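Local structure of 4-hydroxy-tetrahydrodipicolinate synthase (Methylacidiphilum fumariolicum SolV, 6T3T) at the interface of chains A and B. The protein catalyses the condensation of pyruvate with aspartate-beta-semialdehyde to 4-hydroxy-tetrahydrodipicolinate, a step of lysine biosynthesis by the diaminopimelate route. Coordinates in Å, arbitrary orientation; residue numbers count along the deposited sequence, not the author numbering. Chains: chain A/B, 4-hydroxy-tetrahydrodipicolinate synthase.

The interface of chains A and B. Residues chain A 49-50, 270; chain B 80-82, 105, 108.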
ATOM      1  N   PRO A  49      -6.639 -17.983 -18.202  1.00 23.40           N
ATOM      2  CA  PRO A  49      -7.855 -18.289 -17.408  1.00 22.82           C
ATOM      3  C   PRO A  49      -9.078 -18.668 -18.228  1.00 25.40           C
ATOM      4  O   PRO A  49      -9.941 -19.398 -17.724  1.00 21.44           O
ATOM      5  CB  PRO A  49      -8.106 -16.992 -16.626  1.00 18.52           C
ATOM      6  CG  PRO A  49      -6.773 -16.350 -16.509  1.00 22.40           C
ATOM      7  CD  PRO A  49      -6.079 -16.665 -17.829  1.00 20.50           C
ATOM      8  N   THR A  50      -9.222 -18.157 -19.453  1.00 21.54           N
ATOM      9  CA  THR A  50     -10.448 -18.365 -20.209  1.00 22.67           C
ATOM     10  C   THR A  50     -10.292 -19.356 -21.347  1.00 21.78           C
ATOM     11  O   THR A  50     -11.209 -19.478 -22.160  1.00 23.83           O
ATOM     12  CB  THR A  50     -10.995 -17.036 -20.741  1.00 23.84           C
ATOM     13  OG1 THR A  50     -10.018 -16.389 -21.570  1.00 19.15           O
ATOM     14  CG2 THR A  50     -11.358 -16.113 -19.589  1.00 24.90           C
ATOM     15  N   PRO A 270     -13.926 -12.579 -18.246  1.00 22.80           N
ATOM     16  CA  PRO A 270     -14.258 -11.216 -17.803  1.00 18.93           C
ATOM     17  C   PRO A 270     -13.446 -10.049 -18.416  1.00 16.62           C
ATOM     18  O   PRO A 270     -13.639  -8.912 -17.993  1.00 20.66           O
ATOM     19  CB  PRO A 270     -14.020 -11.302 -16.284  1.00 20.46           C
ATOM     20  CG  PRO A 270     -12.783 -12.228 -16.184  1.00 15.08           C
ATOM     21  CD  PRO A 270     -13.038 -13.278 -17.291  1.00 15.26           C
TER
ATOM     22  N   ASN B  80     -12.532 -17.130 -12.305  1.00 18.89           N
ATOM     23  CA  ASN B  80     -12.023 -16.016 -13.084  1.00 21.64           C
ATOM     24  C   ASN B  80     -12.263 -16.213 -14.578  1.00 22.77           C
ATOM     25  O   ASN B  80     -11.876 -15.344 -15.376  1.00 17.10           O
ATOM     26  CB  ASN B  80     -10.531 -15.763 -12.771  1.00 18.51           C
ATOM     27  CG  ASN B  80      -9.616 -16.857 -13.276  1.00 23.04           C
ATOM     28  OD1 ASN B  80     -10.056 -17.970 -13.616  1.00 20.99           O
ATOM     29  ND2 ASN B  80      -8.307 -16.550 -13.321  1.00 21.58           N
ATOM     30  N   SER B  81     -12.934 -17.313 -14.951  1.00 17.16           N
ATOM     31  CA  SER B  81     -13.543 -17.499 -16.262  1.00 18.98           C
ATOM     32  C   SER B  81     -15.066 -17.351 -16.157  1.00 21.24           C
ATOM     33  O   SER B  81     -15.725 -18.135 -15.453  1.00 19.74           O
ATOM     34  CB  SER B  81     -13.187 -18.879 -16.821  1.00 19.40           C
ATOM     35  OG  SER B  81     -14.074 -19.235 -17.858  1.00 21.05           O
ATOM     36  N   THR B  82     -15.624 -16.384 -16.902  1.00 20.28           N
ATOM     37  CA  THR B  82     -17.068 -16.140 -16.880  1.00 19.47           C
ATOM     38  C   THR B  82     -17.852 -17.382 -17.299  1.00 24.06           C
ATOM     39  O   THR B  82     -18.841 -17.768 -16.654  1.00 19.75           O
ATOM     40  CB  THR B  82     -17.410 -14.976 -17.814  1.00 20.48           C
ATOM     41  OG1 THR B  82     -16.590 -13.840 -17.503  1.00 18.55           O
ATOM     42  CG2 THR B  82     -18.901 -14.608 -17.705  1.00 18.32           C
ATOM     43  N   PRO B 105     -13.473 -12.169 -10.381  1.00 17.88           N
ATOM     44  CA  PRO B 105     -12.348 -12.781 -11.090  1.00 16.97           C
ATOM     45  C   PRO B 105     -11.035 -12.385 -10.444  1.00 18.99           C
ATOM     46  O   PRO B 105     -10.848 -11.241 -10.011  1.00 16.04           O
ATOM     47  CB  PRO B 105     -12.477 -12.216 -12.513  1.00 20.22           C
ATOM     48  CG  PRO B 105     -13.929 -11.984 -12.674  1.00 17.46           C
ATOM     49  CD  PRO B 105     -14.380 -11.466 -11.306  1.00 19.88           C
ATOM     50  N   ASN B 108      -6.610 -12.308 -13.451  1.00 20.84           N
ATOM     51  CA  ASN B 108      -6.630 -11.615 -14.742  1.00 16.28           C
ATOM     52  C   ASN B 108      -7.048 -10.153 -14.624  1.00 17.33           C
ATOM     53  O   ASN B 108      -7.027  -9.446 -15.636  1.00 18.89           O
ATOM     54  CB  ASN B 108      -7.514 -12.337 -15.799  1.00 16.07           C
ATOM     55  CG  ASN B 108      -8.882 -12.853 -15.265  1.00 17.32           C
ATOM     56  OD1 ASN B 108      -9.311 -12.541 -14.157  1.00 25.85           O
ATOM     57  ND2 ASN B 108      -9.557 -13.659 -16.084  1.00 19.94           N
TER
HETATM   58  O   HOH W   1      -9.806 -20.269 -14.944  1.00 31.27           O
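A:Pro49 and A:Pro270 lie against opposite faces of the B:Asn108 side-chain amide. Its nitrogen ND2 is 3.7 Å from CB of A:Pro49 on one face and 3.5 Å from CG of A:Pro270, reached obliquely, on the other. The rotation of this amide is set within chain B: in a nearly straight bond (160° at H), ND2 donates to the main-chain oxygen O of B:Asn80 at 3.0 Å, with the acceptor close to the amide plane. A leucine in place of B:Asn108 would probably leave that carbonyl without this donor and lose the flat group fitted between the two prolines. B:Asn80 turns a second amide toward chain A. Its face covers the CB-CG edge of A:Pro49, with ND2 3.3 Å from CB, and the two side chains cross at about a right angle. A chi1 of 69°, placing CG between the backbone N and the carbonyl carbon, brings the amide over this ring. At its other end OD1 of B:Asn80 holds a water at 2.7 Å that also contacts the carbonyl O of A:Pro49. Beyond, A:Pro270 packs ring to ring on B:Pro105, CB to CG at 3.7 Å, while OG1 of B:Thr82 comes up to its peptide nitrogen N, a tertiary amide with no hydrogen to donate, so that this approach is a packing contact and not a hydrogen bond. A:Pro270 follows a cis peptide bond. In this TIM-barrel enzyme, the chain B residues belong to loops after strands 72-76 and 99-103 and to the start of helix 82-95, and meet the 3-10 helix 48-50 and the loop before helix 276-295 of chain A. This part of a two-fold interface within the tetramer is centred about 13 Å from B:Tyr133, the likely catalytic proton donor/acceptor.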